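Side-chain contacts in cytochrome P450 (Bacillus megaterium, PDB 5L92), which binds heme and the steroid corticosterone and, as a cytochrome P450 monooxygenase, oxidises steroids: residues 116-121 with 143-148; 120-125 with 363-368; 253-258 with 367-372; 263-268 with 374-379. One frame throughout, in Å; residues are numbered along the deposited sequence.

The four contacts form a chain of neighbours: centres lie about 9 Å apart between contacts 1 and 2, about 10 Å between 2 and 3, and about 8 Å between 3 and 4, whereas 1 and 4 are about 24 Å apart. Contacts 1 and 2 share helix 112-125, and contacts 2 and 3 share helix 355-372. Along the sequence, contact 1 closes before contact 3 opens, while contacts 3 and 4 alternate their segments, because helix 247-260 leads into helix 262-270 and helix 355-372 into strand 377-378. Contacts 1 to 3 thus sample the P450 helical core, and contact 4 joins it to the loop that leads into a small antiparallel sheet.

Contact 1: residues 116-121 with 143-148; sequences ARITNE and PVMVIA
Ile118 and Met145 meet where helix 112-125 lies against helix 141-151, and the evidence for tight packing is concentrated in this one pair. The branch methyl CG2 of Ile118 stands 3.5 Å from SD of Met145. It can do so because CG2 points anti to the backbone N, with CG1 swung beside that N (chi1 -61°). Met145 answers with a chain extended beyond CG, so that the thioether runs alongside the isoleucine, the two side chains sliding past each other in opposite directions. Backbones are closest at the same pair, the CA atoms of Ile118 and Met145 being 8.0 Å apart. No hydrogen bond crosses between the segments, and the surface they bury together amounts to only 137 Å², most of it from Ile118 and Met145. The other branch of Ile118 is less closely engaged: its CD1 reaches CG2 of Val146 at 4.3 Å, a lighter apolar touch at the buried flank. In the P450 fold these two helices correspond to D and E, members of the conserved four-helix bundle to which helix L also belongs. Leu142 also packs on Ile118, and Val146 extends the interface inward by resting on Glu361 of helix 355-372; its side chain comes within about 7 Å of the heme and lies about 13 Å from the bound corticosterone. The solvent side looks different. Glu121, one turn on from Ile118, is exposed, and its side chain gets no nearer than 5.1 Å to the other segment, the approach being from OE1 of Glu121 to CE of Met145.

Contact 2: residues 120-125 with 363-368; sequences NELLQE and KIMLAE
This is a mixed polar and apolar contact between two core helices, in which Asn120 and Leu123 of helix 112-125 press on Glu368 of helix 355-372. The axes of the short segments pass 11.3 Å apart at a crossing angle of -39°, a wide spacing that side chains must span. Leu123 does so with CD1, which lies 3.4 Å from CG of Glu368. Beside it the carbonyl oxygen OD1 of Asn120 approaches CD of Glu368 at 3.6 Å, the amide and carboxylate planes standing nearly perpendicular. Glu368 can serve both neighbours because CG is anti to its backbone N (chi1 -175°) and the chain then bends at chi2, bringing methylene and carboxylate to the same interface. The pairing is that of helices D and L in the P450 helical bundle, with Leu138 of helix 134-139 touching Leu122, Leu123 and Met365. Since both facing groups present oxygen, the carboxylate relies on a different mate, a salt bridge from OE2 to Arg372. With an alanine in place of Glu368, Arg372 would probably be left without its carboxylate and Leu123 without the methylene it packs on. In a second patch, CD1 of Leu122 rests loosely on CE of Met365, at 4.4 Å.

Contact 3: residues 253-258 with 367-372; sequences NTIYCL and AELIDR
Ile255 and Leu369 cross at about a right angle, and their methyl ends make the closest approach between residues 253-258 and 367-372, CD1 of Ile255 to CD1 of Leu369 at 3.9 Å. Ile255 reaches this point by its longer branch: CG1 sits beside the backbone N, and a second turn at chi2 (-66°) folds CD1 back toward the other helix. Leu369 starts on a bond directed at helix 247-260. One turn along helix 247-260, Leu258, like Leu369, starts on a bond directed across, and its CD1 meets CD1 of Ile370 at 4.2 Å. The nearest CA atoms of the two segments are those of Ile255 and Ile370, 9.2 Å apart. All four residues are buried, and no hydrogen bond joins the segments; the evidence is for apolar contacts between methyl ends. Around them, Leu366 adds to the packing on Ile255, while Leu268 of helix 262-270 touches both Leu258 and Ile370.

Charge is kept to another flank of helix 355-372. There NE of Arg372 bonds OE2 of Glu368 at 2.6 Å, nearly straight at 164°, with the oxygen only 8° out of the guanidinium plane and offering its anti lone pair. NH2 of the same arginine adds a weak bond to that oxygen. This salt bridge, one helical turn long, faces helix 112-125 and probably limits rotation of both side chains. The apolar pairing is that of helix L with the C-terminal part of the long helix that runs past the heme in the P450 core, in the bundle shared with D and E.

Contact 4: residues 263-268 with 374-379; sequences ASFERL and PQMDWS
Phe265, on helix 262-270, sends its ring onto the chain that follows helix 355-372, meeting Pro374 and Met376. CG of Phe265 is anti to the backbone N (chi1 -174°), an extension that carries the ring clear of its own helix. CE2 of Phe265 then stands 3.3 Å from O of Pro374, and CZ of Phe265 lies 3.5 Å from O of Pro374. Met376 approaches obliquely, its CE 4.0 Å from CZ of Phe265. The methionine gets there through an unusual start, CG lodged between the backbone N and the carbonyl carbon (chi1 88°), followed by an extended bond and a bend at chi3 that turns CE toward the ring. Met259 of helix 247-260 backs both side chains. Replacing Phe265 by an alanine would probably open a gap beside Met376 and leave Lys269 without its cation-pi partner. Asp377 begins the strand that pairs with strand 399-401, and its salt bridge to Lys262, at the start of helix 262-270, joins that helix to strand 377-378. Lys269 donates a hydrogen bond to Pro374 O besides its cation-pi contact with Phe265, which suggests that this largely apolar junction has an electrostatic component, Lys269 serving both ring and carbonyl.

Contact 1: residues 116-121 with 143-148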
loop_
_atom_site.group_PDB
_atom_site.type_symbol
_atom_site.label_atom_id
_atom_site.label_comp_id
_atom_site.label_asym_id
_atom_site.label_seq_id
_atom_site.Cartn_x
_atom_site.Cartn_y
_atom_site.Cartn_z
ATOM N N ALA A 116 12.361 5.040 15.469
ATOM C CA ALA A 116 13.812 5.149 15.360
ATOM C C ALA A 116 14.492 4.023 16.127
ATOM O O ALA A 116 15.540 3.525 15.698
ATOM C CB ALA A 116 14.281 6.547 15.823
ATOM N N ARG A 117 13.886 3.552 17.212
ATOM C CA ARG A 117 14.520 2.484 17.983
ATOM C C ARG A 117 14.387 1.140 17.287
ATOM O O ARG A 117 15.325 0.329 17.283
ATOM C CB ARG A 117 13.906 2.389 19.387
ATOM C CG ARG A 117 14.448 3.370 20.396
ATOM C CD ARG A 117 13.999 2.996 21.831
ATOM N NE ARG A 117 12.548 2.882 21.982
ATOM C CZ ARG A 117 11.726 3.890 22.287
ATOM N NH1 ARG A 117 12.191 5.123 22.462
ATOM N NH2 ARG A 117 10.415 3.671 22.403
ATOM N N ILE A 118 13.217 0.874 16.726
ATOM C CA ILE A 118 13.047 -0.358 15.972
ATOM C C ILE A 118 14.023 -0.381 14.811
ATOM O O ILE A 118 14.682 -1.398 14.550
ATOM C CB ILE A 118 11.597 -0.504 15.496
ATOM C CG1 ILE A 118 10.665 -0.553 16.718
ATOM C CG2 ILE A 118 11.468 -1.789 14.654
ATOM C CD1 ILE A 118 9.258 -0.278 16.395
ATOM N N THR A 119 14.164 0.760 14.130
ATOM C CA THR A 119 15.096 0.865 13.011
ATOM C C THR A 119 16.497 0.485 13.457
ATOM O O THR A 119 17.147 -0.379 12.850
ATOM C CB THR A 119 15.062 2.295 12.440
ATOM O OG1 THR A 119 13.781 2.548 11.848
ATOM C CG2 THR A 119 16.128 2.509 11.382
ATOM N N ASN A 120 16.961 1.092 14.564
ATOM C CA ASN A 120 18.316 0.816 15.048
ATOM C C ASN A 120 18.448 -0.619 15.528
ATOM O O ASN A 120 19.487 -1.252 15.327
ATOM C CB ASN A 120 18.703 1.796 16.163
ATOM C CG ASN A 120 18.922 3.219 15.641
ATOM O OD1 ASN A 120 19.328 3.434 14.483
ATOM N ND2 ASN A 120 18.656 4.192 16.489
ATOM N N GLU A 121 17.415 -1.154 16.172
ATOM C CA GLU A 121 17.470 -2.552 16.589
ATOM C C GLU A 121 17.598 -3.473 15.381
ATOM O O GLU A 121 18.436 -4.382 15.368
ATOM C CB GLU A 121 16.224 -2.916 17.419
ATOM C CG GLU A 121 16.212 -4.386 17.907
ATOM C CD GLU A 121 14.913 -4.811 18.629
ATOM O OE1 GLU A 121 13.838 -4.205 18.395
ATOM O OE2 GLU A 121 14.972 -5.773 19.436
ATOM N N PRO A 143 7.562 -1.990 9.620
ATOM C CA PRO A 143 6.157 -1.583 9.645
ATOM C C PRO A 143 5.212 -2.604 10.297
ATOM O O PRO A 143 4.165 -2.204 10.815
ATOM C CB PRO A 143 5.858 -1.361 8.170
ATOM C CG PRO A 143 7.192 -1.051 7.576
ATOM C CD PRO A 143 8.094 -1.980 8.245
ATOM N N VAL A 144 5.520 -3.899 10.278
ATOM C CA VAL A 144 4.618 -4.839 10.941
ATOM C C VAL A 144 4.779 -4.729 12.458
ATOM O O VAL A 144 3.822 -4.943 13.218
ATOM C CB VAL A 144 4.857 -6.276 10.445
ATOM C CG1 VAL A 144 6.250 -6.760 10.817
ATOM C CG2 VAL A 144 3.767 -7.239 10.998
ATOM N N MET A 145 5.986 -4.407 12.911
ATOM C CA MET A 145 6.240 -4.206 14.333
ATOM C C MET A 145 5.516 -2.972 14.832
ATOM O O MET A 145 4.965 -2.968 15.936
ATOM C CB MET A 145 7.745 -4.077 14.601
ATOM C CG MET A 145 8.521 -5.353 14.439
ATOM S SD MET A 145 10.292 -5.035 14.258
ATOM C CE MET A 145 11.006 -6.537 14.847
ATOM N N VAL A 146 5.495 -1.916 14.026
ATOM C CA VAL A 146 4.688 -0.751 14.363
ATOM C C VAL A 146 3.208 -1.127 14.404
ATOM O O VAL A 146 2.505 -0.825 15.373
ATOM C CB VAL A 146 4.944 0.395 13.368
ATOM C CG1 VAL A 146 3.984 1.521 13.632
ATOM C CG2 VAL A 146 6.360 0.912 13.492
ATOM N N ILE A 147 2.712 -1.792 13.349
ATOM C CA ILE A 147 1.277 -2.077 13.270
ATOM C C ILE A 147 0.841 -3.056 14.352
ATOM O O ILE A 147 -0.279 -2.973 14.839
ATOM C CB ILE A 147 0.882 -2.595 11.867
ATOM C CG1 ILE A 147 -0.590 -2.300 11.576
ATOM C CG2 ILE A 147 1.076 -4.126 11.751
ATOM C CD1 ILE A 147 -0.919 -0.824 11.435
ATOM N N ALA A 148 1.696 -4.007 14.725
ATOM C CA ALA A 148 1.369 -4.916 15.816
ATOM C C ALA A 148 1.278 -4.167 17.148
ATOM O O ALA A 148 0.421 -4.484 17.985
ATOM C CB ALA A 148 2.400 -6.034 15.900
#

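Contact 2: residues 120-125 with 363-368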
loop_
_atom_site.group_PDB
_atom_site.type_symbol
_atom_site.label_atom_id
_atom_site.label_comp_id
_atom_site.label_asym_id
_atom_site.label_seq_id
_atom_site.Cartn_x
_atom_site.Cartn_y
_atom_site.Cartn_z
ATOM N N ASN A 120 16.961 1.092 14.564
ATOM C CA ASN A 120 18.316 0.816 15.048
ATOM C C ASN A 120 18.448 -0.619 15.528
ATOM O O ASN A 120 19.487 -1.252 15.327
ATOM C CB ASN A 120 18.703 1.796 16.163
ATOM C CG ASN A 120 18.922 3.219 15.641
ATOM O OD1 ASN A 120 19.328 3.434 14.483
ATOM N ND2 ASN A 120 18.656 4.192 16.489
ATOM N N GLU A 121 17.415 -1.154 16.172
ATOM C CA GLU A 121 17.470 -2.552 16.589
ATOM C C GLU A 121 17.598 -3.473 15.381
ATOM O O GLU A 121 18.436 -4.382 15.368
ATOM C CB GLU A 121 16.224 -2.916 17.419
ATOM C CG GLU A 121 16.212 -4.386 17.907
ATOM C CD GLU A 121 14.913 -4.811 18.629
ATOM O OE1 GLU A 121 13.838 -4.205 18.395
ATOM O OE2 GLU A 121 14.972 -5.773 19.436
ATOM N N LEU A 122 16.779 -3.253 14.342
ATOM C CA LEU A 122 16.876 -4.080 13.132
ATOM C C LEU A 122 18.250 -3.960 12.466
ATOM O O LEU A 122 18.862 -4.964 12.074
ATOM C CB LEU A 122 15.774 -3.691 12.157
ATOM C CG LEU A 122 14.403 -4.147 12.612
ATOM C CD1 LEU A 122 13.390 -3.488 11.726
ATOM C CD2 LEU A 122 14.268 -5.673 12.585
ATOM N N LEU A 123 18.750 -2.739 12.323
ATOM C CA LEU A 123 20.080 -2.565 11.753
ATOM C C LEU A 123 21.131 -3.299 12.595
ATOM O O LEU A 123 22.009 -3.986 12.055
ATOM C CB LEU A 123 20.391 -1.069 11.625
ATOM C CG LEU A 123 19.675 -0.379 10.469
ATOM C CD1 LEU A 123 19.676 1.137 10.614
ATOM C CD2 LEU A 123 20.328 -0.783 9.187
ATOM N N GLN A 124 21.012 -3.227 13.923
ATOM C CA GLN A 124 21.986 -3.890 14.793
ATOM C C GLN A 124 21.986 -5.393 14.573
ATOM O O GLN A 124 23.045 -6.039 14.594
ATOM C CB GLN A 124 21.682 -3.569 16.264
ATOM C CG GLN A 124 22.790 -4.002 17.236
ATOM C CD GLN A 124 24.188 -3.465 16.864
ATOM O OE1 GLN A 124 24.443 -2.256 16.905
ATOM N NE2 GLN A 124 25.099 -4.374 16.515
ATOM N N GLU A 125 20.807 -5.972 14.354
ATOM C CA GLU A 125 20.709 -7.409 14.166
ATOM C C GLU A 125 21.457 -7.899 12.927
ATOM O O GLU A 125 21.883 -9.055 12.888
ATOM C CB GLU A 125 19.229 -7.795 14.128
ATOM C CG GLU A 125 18.594 -7.633 15.515
ATOM C CD GLU A 125 17.137 -8.023 15.548
ATOM O OE1 GLU A 125 16.633 -8.477 14.500
ATOM O OE2 GLU A 125 16.504 -7.875 16.626
ATOM N N LYS A 363 10.759 7.810 6.031
ATOM C CA LYS A 363 11.799 8.801 6.330
ATOM C C LYS A 363 12.813 8.294 7.355
ATOM O O LYS A 363 14.019 8.271 7.104
ATOM C CB LYS A 363 11.145 10.093 6.835
ATOM C CG LYS A 363 12.110 11.266 6.985
ATOM C CD LYS A 363 11.416 12.439 7.670
ATOM C CE LYS A 363 11.016 12.072 9.074
ATOM N NZ LYS A 363 11.091 13.224 10.017
ATOM N N ILE A 364 12.336 7.887 8.529
ATOM C CA ILE A 364 13.237 7.482 9.597
ATOM C C ILE A 364 14.086 6.301 9.151
ATOM O O ILE A 364 15.302 6.274 9.366
ATOM C CB ILE A 364 12.421 7.164 10.872
ATOM C CG1 ILE A 364 11.808 8.454 11.413
ATOM C CG2 ILE A 364 13.268 6.418 11.868
ATOM C CD1 ILE A 364 10.886 8.313 12.611
ATOM N N MET A 365 13.471 5.304 8.517
ATOM C CA MET A 365 14.260 4.146 8.104
ATOM C C MET A 365 15.245 4.523 6.993
ATOM O O MET A 365 16.397 4.093 6.990
ATOM C CB MET A 365 13.335 3.026 7.663
ATOM C CG MET A 365 13.993 1.835 6.996
ATOM S SD MET A 365 15.179 0.947 7.992
ATOM C CE MET A 365 14.083 -0.199 8.855
ATOM N N LEU A 366 14.804 5.293 6.025
ATOM C CA LEU A 366 15.681 5.554 4.889
ATOM C C LEU A 366 16.842 6.469 5.277
ATOM O O LEU A 366 17.973 6.237 4.840
ATOM C CB LEU A 366 14.891 6.141 3.745
ATOM C CG LEU A 366 13.982 5.127 3.028
ATOM C CD1 LEU A 366 12.977 5.840 2.171
ATOM C CD2 LEU A 366 14.775 4.123 2.231
ATOM N N ALA A 367 16.589 7.477 6.124
ATOM C CA ALA A 367 17.641 8.411 6.532
ATOM C C ALA A 367 18.747 7.670 7.261
ATOM O O ALA A 367 19.938 7.949 7.075
ATOM C CB ALA A 367 17.058 9.510 7.422
ATOM N N GLU A 368 18.370 6.684 8.061
ATOM C CA GLU A 368 19.355 5.936 8.818
ATOM C C GLU A 368 20.119 4.991 7.902
ATOM O O GLU A 368 21.343 4.882 7.993
ATOM C CB GLU A 368 18.654 5.196 9.949
ATOM C CG GLU A 368 19.556 4.480 10.877
ATOM C CD GLU A 368 20.415 5.417 11.698
ATOM O OE1 GLU A 368 19.997 6.572 11.933
ATOM O OE2 GLU A 368 21.519 4.999 12.101
#

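Contact 3: residues 253-258 with 367-372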
loop_
_atom_site.group_PDB
_atom_site.type_symbol
_atom_site.label_atom_id
_atom_site.label_comp_id
_atom_site.label_asym_id
_atom_site.label_seq_id
_atom_site.Cartn_x
_atom_site.Cartn_y
_atom_site.Cartn_z
ATOM N N ASN A 253 11.337 0.189 -2.618
ATOM C CA ASN A 253 11.308 0.826 -3.935
ATOM C C ASN A 253 12.159 2.079 -3.969
ATOM O O ASN A 253 12.693 2.426 -5.027
ATOM C CB ASN A 253 9.874 1.205 -4.346
ATOM C CG ASN A 253 9.024 0.004 -4.714
ATOM O OD1 ASN A 253 9.508 -1.117 -4.700
ATOM N ND2 ASN A 253 7.730 0.232 -5.015
ATOM N N THR A 254 12.241 2.808 -2.840
ATOM C CA THR A 254 13.088 3.988 -2.783
ATOM C C THR A 254 14.539 3.595 -2.954
ATOM O O THR A 254 15.275 4.215 -3.732
ATOM C CB THR A 254 12.930 4.747 -1.455
ATOM O OG1 THR A 254 11.658 5.387 -1.406
ATOM C CG2 THR A 254 13.997 5.835 -1.350
ATOM N N ILE A 255 14.963 2.568 -2.226
ATOM C CA ILE A 255 16.317 2.067 -2.355
ATOM C C ILE A 255 16.559 1.615 -3.786
ATOM O O ILE A 255 17.621 1.880 -4.363
ATOM C CB ILE A 255 16.566 0.926 -1.357
ATOM C CG1 ILE A 255 16.493 1.440 0.103
ATOM C CG2 ILE A 255 17.903 0.242 -1.600
ATOM C CD1 ILE A 255 17.542 2.360 0.447
ATOM N N TYR A 256 15.571 0.947 -4.384
ATOM C CA TYR A 256 15.704 0.537 -5.778
ATOM C C TYR A 256 15.922 1.742 -6.681
ATOM O O TYR A 256 16.789 1.714 -7.557
ATOM C CB TYR A 256 14.494 -0.274 -6.240
ATOM C CG TYR A 256 14.724 -0.849 -7.616
ATOM C CD1 TYR A 256 14.382 -0.132 -8.755
ATOM C CD2 TYR A 256 15.331 -2.083 -7.769
ATOM C CE1 TYR A 256 14.612 -0.642 -10.009
ATOM C CE2 TYR A 256 15.577 -2.590 -8.991
ATOM C CZ TYR A 256 15.210 -1.865 -10.125
ATOM O OH TYR A 256 15.466 -2.373 -11.357
ATOM N N CYS A 257 15.160 2.813 -6.478
ATOM C CA CYS A 257 15.289 3.978 -7.349
ATOM C C CYS A 257 16.653 4.651 -7.179
ATOM O O CYS A 257 17.248 5.101 -8.172
ATOM C CB CYS A 257 14.182 4.989 -7.080
ATOM S SG CYS A 257 12.511 4.550 -7.694
ATOM N N LEU A 258 17.174 4.708 -5.936
ATOM C CA LEU A 258 18.437 5.386 -5.674
ATOM C C LEU A 258 19.618 4.592 -6.200
ATOM O O LEU A 258 20.633 5.180 -6.604
ATOM C CB LEU A 258 18.594 5.679 -4.167
ATOM C CG LEU A 258 17.565 6.642 -3.594
ATOM C CD1 LEU A 258 17.676 6.686 -2.095
ATOM C CD2 LEU A 258 17.600 8.058 -4.158
ATOM N N ALA A 367 16.589 7.477 6.124
ATOM C CA ALA A 367 17.641 8.411 6.532
ATOM C C ALA A 367 18.747 7.670 7.261
ATOM O O ALA A 367 19.938 7.949 7.075
ATOM C CB ALA A 367 17.058 9.510 7.422
ATOM N N GLU A 368 18.370 6.684 8.061
ATOM C CA GLU A 368 19.355 5.936 8.818
ATOM C C GLU A 368 20.119 4.991 7.902
ATOM O O GLU A 368 21.343 4.882 7.993
ATOM C CB GLU A 368 18.654 5.196 9.949
ATOM C CG GLU A 368 19.556 4.480 10.877
ATOM C CD GLU A 368 20.415 5.417 11.698
ATOM O OE1 GLU A 368 19.997 6.572 11.933
ATOM O OE2 GLU A 368 21.519 4.999 12.101
ATOM N N LEU A 369 19.423 4.323 6.988
ATOM C CA LEU A 369 20.124 3.501 6.011
ATOM C C LEU A 369 21.158 4.310 5.247
ATOM O O LEU A 369 22.299 3.867 5.042
ATOM C CB LEU A 369 19.126 2.903 5.032
ATOM C CG LEU A 369 18.682 1.491 5.280
ATOM C CD1 LEU A 369 17.734 1.151 4.153
ATOM C CD2 LEU A 369 19.884 0.566 5.326
ATOM N N ILE A 370 20.749 5.472 4.749
ATOM C CA ILE A 370 21.634 6.265 3.912
ATOM C C ILE A 370 22.792 6.802 4.740
ATOM O O ILE A 370 23.925 6.886 4.259
ATOM C CB ILE A 370 20.833 7.392 3.228
ATOM C CG1 ILE A 370 19.836 6.786 2.241
ATOM C CG2 ILE A 370 21.759 8.353 2.535
ATOM C CD1 ILE A 370 18.748 7.757 1.854
ATOM N N ASP A 371 22.536 7.150 6.002
ATOM C CA ASP A 371 23.590 7.725 6.839
ATOM C C ASP A 371 24.648 6.684 7.179
ATOM O O ASP A 371 25.836 7.003 7.251
ATOM C CB ASP A 371 22.985 8.309 8.118
ATOM C CG ASP A 371 24.008 9.077 8.948
ATOM O OD1 ASP A 371 24.278 10.263 8.636
ATOM O OD2 ASP A 371 24.553 8.481 9.894
ATOM N N ARG A 372 24.240 5.448 7.362
ATOM C CA ARG A 372 25.138 4.366 7.683
ATOM C C ARG A 372 25.867 3.730 6.547
ATOM O O ARG A 372 26.962 3.328 6.720
ATOM C CB ARG A 372 24.389 3.236 8.376
ATOM C CG ARG A 372 23.687 3.643 9.640
ATOM C CD ARG A 372 23.806 2.605 10.699
ATOM N NE ARG A 372 22.959 2.879 11.833
ATOM C CZ ARG A 372 22.702 1.991 12.768
ATOM N NH1 ARG A 372 23.223 0.804 12.696
ATOM N NH2 ARG A 372 21.942 2.303 13.777
#

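Contact 4: residues 263-268 with 374-379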
loop_
_atom_site.group_PDB
_atom_site.type_symbol
_atom_site.label_atom_id
_atom_site.label_comp_id
_atom_site.label_asym_id
_atom_site.label_seq_id
_atom_site.Cartn_x
_atom_site.Cartn_y
_atom_site.Cartn_z
ATOM N N ALA A 263 23.175 9.229 -9.650
ATOM C CA ALA A 263 23.260 10.686 -9.526
ATOM C C ALA A 263 22.248 11.208 -8.510
ATOM O O ALA A 263 22.550 12.142 -7.768
ATOM C CB ALA A 263 23.067 11.389 -10.873
ATOM N N SER A 264 21.033 10.630 -8.471
ATOM C CA SER A 264 20.066 11.007 -7.435
ATOM C C SER A 264 20.586 10.662 -6.048
ATOM O O SER A 264 20.498 11.469 -5.124
ATOM C CB SER A 264 18.712 10.316 -7.669
ATOM O OG SER A 264 18.041 10.843 -8.803
ATOM N N PHE A 265 21.125 9.458 -5.892
ATOM C CA PHE A 265 21.684 9.032 -4.624
ATOM C C PHE A 265 22.828 9.949 -4.177
ATOM O O PHE A 265 22.896 10.345 -3.010
ATOM C CB PHE A 265 22.136 7.578 -4.764
ATOM C CG PHE A 265 22.615 6.944 -3.481
ATOM C CD1 PHE A 265 21.910 7.070 -2.326
ATOM C CD2 PHE A 265 23.759 6.179 -3.461
ATOM C CE1 PHE A 265 22.341 6.463 -1.160
ATOM C CE2 PHE A 265 24.176 5.563 -2.296
ATOM C CZ PHE A 265 23.472 5.719 -1.150
ATOM N N GLU A 266 23.735 10.321 -5.095
ATOM C CA GLU A 266 24.838 11.184 -4.669
ATOM C C GLU A 266 24.315 12.540 -4.239
ATOM O O GLU A 266 24.850 13.156 -3.320
ATOM C CB GLU A 266 25.892 11.363 -5.779
ATOM C CG GLU A 266 26.635 10.107 -6.153
ATOM C CD GLU A 266 27.140 9.340 -4.954
ATOM O OE1 GLU A 266 27.990 9.870 -4.224
ATOM O OE2 GLU A 266 26.686 8.198 -4.731
ATOM N N ARG A 267 23.245 13.008 -4.864
ATOM C CA ARG A 267 22.756 14.321 -4.510
ATOM C C ARG A 267 22.046 14.282 -3.166
ATOM O O ARG A 267 22.255 15.147 -2.308
ATOM C CB ARG A 267 21.851 14.838 -5.615
ATOM C CG ARG A 267 21.345 16.210 -5.264
ATOM C CD ARG A 267 20.587 16.882 -6.370
ATOM N NE ARG A 267 20.054 18.131 -5.849
ATOM C CZ ARG A 267 18.976 18.748 -6.305
ATOM N NH1 ARG A 267 18.284 18.240 -7.328
ATOM N NH2 ARG A 267 18.592 19.875 -5.717
ATOM N N LEU A 268 21.224 13.258 -2.951
ATOM C CA LEU A 268 20.555 13.089 -1.672
ATOM C C LEU A 268 21.546 13.091 -0.512
ATOM O O LEU A 268 21.290 13.699 0.530
ATOM C CB LEU A 268 19.749 11.782 -1.702
ATOM C CG LEU A 268 18.873 11.522 -0.479
ATOM C CD1 LEU A 268 17.875 12.647 -0.281
ATOM C CD2 LEU A 268 18.138 10.181 -0.694
ATOM N N PRO A 374 26.614 4.903 3.025
ATOM C CA PRO A 374 26.604 5.725 1.815
ATOM C C PRO A 374 27.193 5.125 0.538
ATOM O O PRO A 374 26.933 5.631 -0.497
ATOM C CB PRO A 374 27.398 6.955 2.204
ATOM C CG PRO A 374 28.293 6.532 3.251
ATOM C CD PRO A 374 27.520 5.588 4.043
ATOM N N GLN A 375 27.963 4.070 0.653
ATOM C CA GLN A 375 28.557 3.450 -0.477
ATOM C C GLN A 375 27.839 2.167 -0.868
ATOM O O GLN A 375 28.362 1.382 -1.601
ATOM C CB GLN A 375 30.025 3.202 -0.218
ATOM C CG GLN A 375 30.833 4.432 0.091
ATOM C CD GLN A 375 30.559 5.563 -0.864
ATOM O OE1 GLN A 375 30.704 5.423 -2.073
ATOM N NE2 GLN A 375 30.143 6.683 -0.333
ATOM N N MET A 376 26.630 1.987 -0.385
ATOM C CA MET A 376 25.847 0.822 -0.705
ATOM C C MET A 376 25.575 0.644 -2.202
ATOM O O MET A 376 25.468 1.577 -2.930
ATOM C CB MET A 376 24.539 0.791 0.100
ATOM C CG MET A 376 23.342 1.491 -0.497
ATOM S SD MET A 376 21.819 1.370 0.445
ATOM C CE MET A 376 21.812 2.912 1.213
ATOM N N ASP A 377 25.489 -0.595 -2.626
ATOM C CA ASP A 377 25.205 -0.922 -4.003
ATOM C C ASP A 377 24.632 -2.317 -4.095
ATOM O O ASP A 377 24.596 -3.036 -3.138
ATOM C CB ASP A 377 26.455 -0.763 -4.858
ATOM C CG ASP A 377 26.152 -0.436 -6.331
ATOM O OD1 ASP A 377 25.023 -0.334 -6.740
ATOM O OD2 ASP A 377 27.079 -0.292 -7.080
ATOM N N TRP A 378 24.163 -2.671 -5.269
ATOM C CA TRP A 378 23.617 -3.968 -5.484
ATOM C C TRP A 378 24.629 -5.008 -5.076
ATOM O O TRP A 378 25.775 -4.871 -5.337
ATOM C CB TRP A 378 23.281 -4.213 -6.950
ATOM C CG TRP A 378 22.722 -3.117 -7.725
ATOM C CD1 TRP A 378 23.379 -2.352 -8.572
ATOM C CD2 TRP A 378 21.371 -2.702 -7.779
ATOM N NE1 TRP A 378 22.562 -1.463 -9.133
ATOM C CE2 TRP A 378 21.305 -1.665 -8.669
ATOM C CE3 TRP A 378 20.216 -3.107 -7.154
ATOM C CZ2 TRP A 378 20.143 -1.019 -8.946
ATOM C CZ3 TRP A 378 19.093 -2.479 -7.424
ATOM C CH2 TRP A 378 19.043 -1.451 -8.312
ATOM N N SER A 379 24.183 -6.064 -4.449
ATOM C CA SER A 379 25.061 -7.138 -4.101
ATOM C C SER A 379 25.245 -8.010 -5.318
ATOM O O SER A 379 24.437 -8.007 -6.182
ATOM C CB SER A 379 24.506 -7.893 -2.917
ATOM O OG SER A 379 24.285 -9.241 -3.152
#